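Local coordinates for enoyl-CoA hydratase/isomerase family protein (Mycobacterium tuberculosis, PDB 4FN7) that probably acts as an enoyl-CoA hydratase or isomerase of the crotonase superfamily, working on unsaturated acyl-CoA thioesters in lipid metabolism, at residues Phe62-Leu67 and Ile133-Pro138; Ala140-Met145 and Gln156-Ala161; Ala48-Gly53 and Glu190-Phe195. All coordinates share one frame; numbering follows the deposited sequence. Where two conformers were deposited one is given.

Contact 1 (Phe62-Leu67 and Ile133-Pro138)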
loop_
_atom_site.group_PDB
_atom_site.type_symbol
_atom_site.label_atom_id
_atom_site.label_comp_id
_atom_site.label_asym_id
_atom_site.label_seq_id
_atom_site.Cartn_x
_atom_site.Cartn_y
_atom_site.Cartn_z
ATOM N N PHE A 62 23.600 3.254 -10.573
ATOM C CA PHE A 62 25.002 3.114 -10.196
ATOM C C PHE A 62 25.907 3.201 -11.422
ATOM O O PHE A 62 25.445 3.125 -12.557
ATOM C CB PHE A 62 25.249 1.774 -9.504
ATOM C CG PHE A 62 24.684 1.680 -8.112
ATOM C CD1 PHE A 62 23.729 0.716 -7.799
ATOM C CD2 PHE A 62 25.125 2.525 -7.110
ATOM C CE1 PHE A 62 23.219 0.610 -6.515
ATOM C CE2 PHE A 62 24.619 2.422 -5.822
ATOM C CZ PHE A 62 23.667 1.466 -5.527
ATOM N N ASP A 63 27.205 3.340 -11.180
ATOM C CA ASP A 63 28.198 3.237 -12.240
ATOM C C ASP A 63 28.179 1.814 -12.773
ATOM O O ASP A 63 28.666 0.897 -12.116
ATOM C CB ASP A 63 29.584 3.580 -11.685
ATOM C CG ASP A 63 30.665 3.560 -12.745
ATOM O OD1 ASP A 63 30.632 2.678 -13.625
ATOM O OD2 ASP A 63 31.557 4.429 -12.688
ATOM N N LEU A 64 27.616 1.631 -13.965
ATOM C CA LEU A 64 27.454 0.298 -14.537
ATOM C C LEU A 64 28.799 -0.376 -14.809
ATOM O O LEU A 64 28.925 -1.591 -14.689
ATOM C CB LEU A 64 26.620 0.357 -15.821
ATOM C CG LEU A 64 26.206 -0.991 -16.415
ATOM C CD1 LEU A 64 25.345 -1.779 -15.434
ATOM C CD2 LEU A 64 25.481 -0.801 -17.742
ATOM N N LYS A 65 29.802 0.419 -15.169
ATOM C CA LYS A 65 31.140 -0.110 -15.410
ATOM C C LYS A 65 31.666 -0.831 -14.170
ATOM O O LYS A 65 32.227 -1.920 -14.265
ATOM C CB LYS A 65 32.098 1.009 -15.825
ATOM C CG LYS A 65 31.681 1.741 -17.091
ATOM N N ILE A 66 31.478 -0.223 -13.004
ATOM C CA ILE A 66 31.903 -0.850 -11.759
ATOM C C ILE A 66 31.093 -2.117 -11.478
ATOM O O ILE A 66 31.623 -3.101 -10.965
ATOM C CB ILE A 66 31.802 0.130 -10.569
ATOM C CG1 ILE A 66 32.849 1.239 -10.709
ATOM C CG2 ILE A 66 31.986 -0.603 -9.250
ATOM C CD1 ILE A 66 32.791 2.293 -9.616
ATOM N N LEU A 67 29.809 -2.097 -11.825
ATOM C CA LEU A 67 28.944 -3.256 -11.608
ATOM C C LEU A 67 29.242 -4.412 -12.561
ATOM O O LEU A 67 29.451 -5.546 -12.129
ATOM C CB LEU A 67 27.473 -2.860 -11.726
ATOM C CG LEU A 67 26.874 -2.128 -10.527
ATOM C CD1 LEU A 67 25.389 -1.891 -10.744
ATOM C CD2 LEU A 67 27.112 -2.923 -9.251
ATOM N N ILE A 133 18.604 -6.874 -16.384
ATOM C CA ILE A 133 20.014 -6.978 -16.753
ATOM C C ILE A 133 20.816 -7.939 -15.868
ATOM O O ILE A 133 22.047 -7.905 -15.855
ATOM C CB ILE A 133 20.703 -5.590 -16.854
ATOM C CG1 ILE A 133 20.799 -4.911 -15.486
ATOM C CG2 ILE A 133 19.971 -4.703 -17.860
ATOM C CD1 ILE A 133 21.608 -3.631 -15.504
ATOM N N GLY A 134 20.110 -8.804 -15.142
ATOM C CA GLY A 134 20.741 -9.920 -14.457
ATOM C C GLY A 134 21.179 -9.693 -13.023
ATOM O O GLY A 134 21.903 -10.509 -12.455
ATOM N N MET A 135 20.723 -8.597 -12.428
ATOM C CA MET A 135 21.095 -8.282 -11.062
ATOM C C MET A 135 19.944 -8.529 -10.094
ATOM O O MET A 135 18.807 -8.128 -10.334
ATOM C CB MET A 135 21.595 -6.842 -10.980
ATOM C CG MET A 135 22.738 -6.576 -11.949
ATOM S SD MET A 135 23.294 -4.869 -11.963
ATOM C CE MET A 135 24.570 -4.937 -13.214
ATOM N N THR A 136 20.245 -9.218 -9.003
ATOM C CA THR A 136 19.261 -9.409 -7.944
ATOM C C THR A 136 19.188 -8.119 -7.127
ATOM O O THR A 136 20.218 -7.538 -6.787
ATOM C CB THR A 136 19.636 -10.604 -7.051
ATOM O OG1 THR A 136 19.679 -11.794 -7.851
ATOM C CG2 THR A 136 18.627 -10.795 -5.919
ATOM N N ILE A 137 17.981 -7.650 -6.832
ATOM C CA ILE A 137 17.854 -6.371 -6.135
ATOM C C ILE A 137 18.318 -6.502 -4.687
ATOM O O ILE A 137 17.842 -7.374 -3.956
ATOM C CB ILE A 137 16.419 -5.836 -6.167
ATOM C CG1 ILE A 137 15.931 -5.681 -7.608
ATOM C CG2 ILE A 137 16.361 -4.491 -5.449
ATOM C CD1 ILE A 137 14.506 -5.146 -7.724
ATOM N N PRO A 138 19.254 -5.635 -4.262
ATOM C CA PRO A 138 19.706 -5.665 -2.868
ATOM C C PRO A 138 18.578 -5.410 -1.875
ATOM O O PRO A 138 17.631 -4.666 -2.168
ATOM C CB PRO A 138 20.722 -4.522 -2.809
ATOM C CG PRO A 138 21.255 -4.438 -4.201
ATOM C CD PRO A 138 20.051 -4.694 -5.069
#
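Ile133 meets Leu64 by their outer methyls, with Ile133 CD1 4.2 Å from Leu64 CD1. The two side chains cross obliquely. CG1 of Ile133 stands between its own backbone N and carbonyl carbon (chi1 67°), and the extended end of the chain brings CD1 to helix 64-69. Met135 then makes most of the contact. Its chain is extended beyond CG and meets both leucines at a slant. Met135 SD lies 3.8 Å from Leu67 CD1. Beyond it, Met135 CE touches both leucines, 3.9 Å from Leu67 CB and 3.9 Å from Leu64 CD1. The packing described is that of one of the two conformers of Met135. Met135 also touches Glu130. After Met135 the chain turns to another subunit. Thr136 packs on Ala205 of the second subunit. Ile137 bonds through its backbone N to Thr206 OG1 and through its O to Arg209 NH1, both of that subunit. Pro138 ends the segment as N-cap of the next helix.

The facing helix has its own cap. Asp63 OD1 accepts from Ile66 N at 3.1 Å, from above the carboxylate plane. Phe62 and Ile66 pack on Met78 of helix 73-90.

The contact is apolar and lies near the surface. It joins a capped helix start to a loop held by the neighbouring subunit. In crotonase-fold enzymes the backbone N-H shortly before helix 64-69, at the position of Phe62, usually lines the oxyanion hole; the same is probable here.

Contact 2 (Ala140-Met145 and Gln156-Ala161)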
loop_
_atom_site.group_PDB
_atom_site.type_symbol
_atom_site.label_atom_id
_atom_site.label_comp_id
_atom_site.label_asym_id
_atom_site.label_seq_id
_atom_site.Cartn_x
_atom_site.Cartn_y
_atom_site.Cartn_z
ATOM N N ALA A 140 18.500 -3.546 0.740
ATOM C CA ALA A 140 18.322 -2.133 1.072
ATOM C C ALA A 140 17.467 -1.424 0.023
ATOM O O ALA A 140 16.635 -0.580 0.358
ATOM C CB ALA A 140 19.666 -1.429 1.252
ATOM N N ALA A 141 17.672 -1.771 -1.245
ATOM C CA ALA A 141 16.899 -1.186 -2.336
ATOM C C ALA A 141 15.444 -1.615 -2.263
ATOM O O ALA A 141 14.531 -0.813 -2.480
ATOM C CB ALA A 141 17.495 -1.580 -3.682
ATOM N N LEU A 142 15.226 -2.895 -1.972
ATOM C CA LEU A 142 13.867 -3.387 -1.786
ATOM C C LEU A 142 13.134 -2.597 -0.702
ATOM O O LEU A 142 11.978 -2.223 -0.871
ATOM C CB LEU A 142 13.866 -4.887 -1.457
ATOM C CG LEU A 142 14.291 -5.816 -2.598
ATOM C CD1 LEU A 142 14.419 -7.251 -2.099
ATOM C CD2 LEU A 142 13.301 -5.739 -3.746
ATOM N N GLU A 143 13.816 -2.338 0.405
ATOM C CA GLU A 143 13.191 -1.622 1.514
ATOM C C GLU A 143 12.847 -0.178 1.137
ATOM O O GLU A 143 11.801 0.344 1.536
ATOM C CB GLU A 143 14.089 -1.684 2.745
ATOM C CG GLU A 143 14.273 -3.107 3.271
ATOM C CD GLU A 143 12.997 -3.694 3.873
ATOM O OE1 GLU A 143 12.091 -2.920 4.244
ATOM O OE2 GLU A 143 12.898 -4.936 3.981
ATOM N N ILE A 144 13.716 0.460 0.357
ATOM C CA ILE A 144 13.442 1.813 -0.124
ATOM C C ILE A 144 12.174 1.808 -0.978
ATOM O O ILE A 144 11.281 2.633 -0.793
ATOM C CB ILE A 144 14.638 2.380 -0.915
ATOM C CG1 ILE A 144 15.818 2.596 0.037
ATOM C CG2 ILE A 144 14.259 3.692 -1.586
ATOM C CD1 ILE A 144 17.142 2.790 -0.665
ATOM N N MET A 145 12.078 0.864 -1.907
ATOM C CA MET A 145 10.903 0.806 -2.770
ATOM C C MET A 145 9.648 0.432 -2.000
ATOM O O MET A 145 8.568 0.982 -2.250
ATOM C CB MET A 145 11.124 -0.153 -3.936
ATOM C CG MET A 145 11.935 0.487 -5.036
ATOM S SD MET A 145 12.094 -0.575 -6.463
ATOM C CE MET A 145 13.078 -1.784 -5.738
ATOM N N GLN A 156 5.571 -5.702 -9.059
ATOM C CA GLN A 156 5.945 -5.614 -10.468
ATOM C C GLN A 156 7.248 -4.855 -10.675
ATOM O O GLN A 156 8.024 -5.179 -11.578
ATOM C CB GLN A 156 4.831 -4.978 -11.287
ATOM C CG GLN A 156 3.532 -5.761 -11.186
ATOM C CD GLN A 156 2.758 -5.767 -12.482
ATOM O OE1 GLN A 156 2.479 -4.713 -13.046
ATOM N NE2 GLN A 156 2.417 -6.962 -12.974
ATOM N N ALA A 157 7.488 -3.842 -9.841
ATOM C CA ALA A 157 8.693 -3.019 -9.973
ATOM C C ALA A 157 9.941 -3.844 -9.726
ATOM O O ALA A 157 11.005 -3.580 -10.293
ATOM C CB ALA A 157 8.644 -1.853 -8.997
ATOM N N THR A 158 9.805 -4.828 -8.850
ATOM C CA THR A 158 10.947 -5.620 -8.421
ATOM C C THR A 158 11.170 -6.833 -9.335
ATOM O O THR A 158 12.075 -6.823 -10.167
ATOM C CB THR A 158 10.832 -6.004 -6.931
ATOM O OG1 THR A 158 9.612 -6.722 -6.701
ATOM C CG2 THR A 158 10.837 -4.741 -6.062
ATOM N N GLY A 159 10.322 -7.853 -9.212
ATOM C CA GLY A 159 10.498 -9.084 -9.968
ATOM C C GLY A 159 10.359 -8.938 -11.472
ATOM O O GLY A 159 10.938 -9.721 -12.233
ATOM N N LEU A 160 9.592 -7.952 -11.926
ATOM C CA LEU A 160 9.367 -7.790 -13.362
ATOM C C LEU A 160 10.060 -6.565 -13.955
ATOM O O LEU A 160 9.898 -6.282 -15.137
ATOM C CB LEU A 160 7.874 -7.736 -13.682
ATOM C CG LEU A 160 7.053 -8.975 -13.306
ATOM C CD1 LEU A 160 5.600 -8.744 -13.656
ATOM C CD2 LEU A 160 7.586 -10.250 -13.987
ATOM N N ALA A 161 10.815 -5.832 -13.136
ATOM C CA ALA A 161 11.532 -4.645 -13.607
ATOM C C ALA A 161 10.597 -3.703 -14.365
ATOM O O ALA A 161 10.969 -3.127 -15.386
ATOM C CB ALA A 161 12.717 -5.055 -14.483
#
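Thr158 of helix 151-159 meets Leu142 and Met145 of helix 139-148. Its CB is 4.0 Å from Leu142 CD2. From there the side chain branches. The methyl does most of the touching: Thr158 CG2 lies 3.5 Å from Leu142 CD2, a close approach, and 3.7 Å from Met145 CE. It stands anti to the carbonyl carbon, which aims it at the other helix. Leu142 crosses the threonine at about a right angle. Met145 slides past it in the opposite direction, its chain bent at the last torsion (chi3 -68°). That bend brings CE to the methyl, while Met145 SD passes 4.5 Å from Ala157 CB.

The other branch of Thr158 turns back to its own helix. OG1 bonds chiefly to Tyr154 O, with Gln155 O as a second acceptor for the one proton, so the buried hydroxyl is satisfied away from the apolar face. Thr158 also packs on Ser210 of the second subunit, and Leu142 on Arg209 of that subunit. Within the chain, Phe110 of helix 107-112 also touches Met145.

All four touching residues are buried. The arrangement is an apolar seam between helices 139-148 and 151-159, a consecutive pair with a short connection. The pair borders the subunit interface of the trimeric assembly in this crotonase-family protein.

Contact 3 (Ala48-Gly53 and Glu190-Phe195)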
loop_
_atom_site.group_PDB
_atom_site.type_symbol
_atom_site.label_atom_id
_atom_site.label_comp_id
_atom_site.label_asym_id
_atom_site.label_seq_id
_atom_site.Cartn_x
_atom_site.Cartn_y
_atom_site.Cartn_z
ATOM N N ALA A 48 14.801 23.676 3.447
ATOM C CA ALA A 48 14.462 22.494 2.662
ATOM C C ALA A 48 15.505 22.277 1.573
ATOM O O ALA A 48 16.252 23.195 1.227
ATOM C CB ALA A 48 13.072 22.628 2.055
ATOM N N LEU A 49 15.569 21.047 1.062
ATOM C CA LEU A 49 16.476 20.700 -0.028
ATOM C C LEU A 49 15.677 20.422 -1.279
ATOM O O LEU A 49 14.604 19.819 -1.210
ATOM C CB LEU A 49 17.242 19.406 0.255
ATOM C CG LEU A 49 18.080 19.133 1.490
ATOM C CD1 LEU A 49 18.869 17.856 1.260
ATOM C CD2 LEU A 49 19.007 20.292 1.741
ATOM N N VAL A 50 16.226 20.833 -2.411
ATOM C CA VAL A 50 15.780 20.374 -3.711
ATOM C C VAL A 50 16.957 19.674 -4.364
ATOM O O VAL A 50 18.057 20.217 -4.422
ATOM C CB VAL A 50 15.344 21.542 -4.598
ATOM C CG1 VAL A 50 15.048 21.052 -6.015
ATOM C CG2 VAL A 50 14.144 22.241 -3.998
ATOM N N ILE A 51 16.727 18.455 -4.837
ATOM C CA ILE A 51 17.740 17.713 -5.577
ATOM C C ILE A 51 17.240 17.482 -6.997
ATOM O O ILE A 51 16.133 16.971 -7.194
ATOM C CB ILE A 51 18.079 16.370 -4.890
ATOM C CG1 ILE A 51 18.736 16.639 -3.530
ATOM C CG2 ILE A 51 19.000 15.536 -5.772
ATOM C CD1 ILE A 51 18.841 15.416 -2.644
ATOM N N THR A 52 18.051 17.857 -7.981
ATOM C CA THR A 52 17.665 17.731 -9.383
ATOM C C THR A 52 18.664 16.884 -10.152
ATOM O O THR A 52 19.780 16.651 -9.685
ATOM C CB THR A 52 17.603 19.107 -10.098
ATOM O OG1 THR A 52 18.890 19.440 -10.646
ATOM C CG2 THR A 52 17.148 20.219 -9.142
ATOM N N GLY A 53 18.252 16.430 -11.334
ATOM C CA GLY A 53 19.175 15.860 -12.299
ATOM C C GLY A 53 19.578 16.902 -13.329
ATOM O O GLY A 53 19.599 18.110 -13.043
ATOM N N GLU A 190 9.250 25.604 -5.572
ATOM C CA GLU A 190 8.048 26.176 -4.972
ATOM C C GLU A 190 7.549 25.280 -3.836
ATOM O O GLU A 190 7.229 25.755 -2.745
ATOM C CB GLU A 190 6.955 26.356 -6.031
ATOM C CG GLU A 190 5.706 27.054 -5.530
ATOM C CD GLU A 190 4.673 27.246 -6.625
ATOM O OE1 GLU A 190 4.304 26.249 -7.281
ATOM O OE2 GLU A 190 4.235 28.396 -6.839
ATOM N N ALA A 191 7.495 23.976 -4.097
ATOM C CA ALA A 191 7.036 23.022 -3.100
ATOM C C ALA A 191 7.973 23.020 -1.891
ATOM O O ALA A 191 7.517 23.023 -0.748
ATOM C CB ALA A 191 6.930 21.625 -3.706
ATOM N N ALA A 192 9.279 23.019 -2.149
ATOM C CA ALA A 192 10.265 23.070 -1.075
ATOM C C ALA A 192 10.071 24.313 -0.195
ATOM O O ALA A 192 10.106 24.216 1.033
ATOM C CB ALA A 192 11.670 23.022 -1.641
ATOM N N ARG A 193 9.836 25.469 -0.817
ATOM C CA ARG A 193 9.620 26.689 -0.050
ATOM C C ARG A 193 8.361 26.582 0.807
ATOM O O ARG A 193 8.343 27.059 1.943
ATOM C CB ARG A 193 9.595 27.918 -0.966
ATOM C CG ARG A 193 10.967 28.251 -1.549
ATOM C CD ARG A 193 10.946 29.523 -2.384
ATOM N NE ARG A 193 12.294 29.957 -2.741
ATOM C CZ ARG A 193 12.878 29.716 -3.910
ATOM N NH1 ARG A 193 12.231 29.046 -4.852
ATOM N NH2 ARG A 193 14.108 30.154 -4.141
ATOM N N GLU A 194 7.321 25.935 0.277
ATOM C CA GLU A 194 6.110 25.681 1.051
ATOM C C GLU A 194 6.397 24.778 2.254
ATOM O O GLU A 194 6.000 25.080 3.383
ATOM C CB GLU A 194 5.024 25.058 0.167
ATOM C CG GLU A 194 3.759 24.657 0.913
ATOM C CD GLU A 194 2.862 23.751 0.091
ATOM O OE1 GLU A 194 3.162 23.543 -1.104
ATOM O OE2 GLU A 194 1.864 23.239 0.641
ATOM N N PHE A 195 7.085 23.665 2.020
ATOM C CA PHE A 195 7.356 22.717 3.100
ATOM C C PHE A 195 8.288 23.295 4.165
ATOM O O PHE A 195 8.235 22.893 5.326
ATOM C CB PHE A 195 7.917 21.402 2.547
ATOM C CG PHE A 195 7.020 20.726 1.544
ATOM C CD1 PHE A 195 5.639 20.727 1.694
ATOM C CD2 PHE A 195 7.567 20.100 0.440
ATOM C CE1 PHE A 195 4.829 20.098 0.759
ATOM C CE2 PHE A 195 6.766 19.475 -0.495
ATOM C CZ PHE A 195 5.397 19.469 -0.339
#
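Ala192 sits at the centre of this contact, against Ala48 and Val50. Its CB lies 3.5 Å from Val50 CG2 and 4.0 Å from Ala48 CB. Ala48 CB also rests 3.5 Å from the carbonyl O of Ala192. At chi1 173°, CG2 of Val50 stands anti to the carbonyl carbon, and this branch meets Ala192. With alanines on both sides, the helix comes near the strand: the axes of strand 48-52 and of the helical segment 190-195 approach to 7.9 Å and run almost antiparallel, at 163°.

Further out, Ile13 of the adjacent strand packs on Ala48, Val50 and Ala192. Val97, on the other neighbouring strand, touches Ala192 and Phe195. Backbone bonds from Ala48 and Val50 to strand 13-18, and from Leu49 to Pro95 and Val97, hold the strand in place. In the conformer described, Arg193 NE makes a salt bridge to Asp11 OD2. Phe195 meets His117 edge-to-face and packs on Leu160 of the third subunit.

Leu49 starts away from the helix, and its side chain touches Leu89 of helix 73-90. Strand 48-52 is thus an inner strand with helices on both faces, as in the crotonase fold, whose beta-beta-alpha units build a sheet with helices packed against it.

In the fold
Contacts 1 and 2 are neighbours, with centres 13 Å apart. Ile137 of contact 1 joins them: its CD1 lies 3.7 Å from Thr158 CA, and its CG2 lies 3.7 Å from Leu142 CD2. Both contacts reach the second subunit. Contact 3 is on the opposite side of the chain's centre, about 29 Å from contact 1 and 25 Å from contact 2 between centres. Its nearest atoms are about 13 Å from either. Yet in the trimer the segments of contacts 2 and 3 meet between subunits: Leu160 packs on Phe195 of the second subunit. Contact 1 includes Phe62, whose backbone N-H probably lines the oxyanion hole, as in the family; contact 3 belongs to the sheet core.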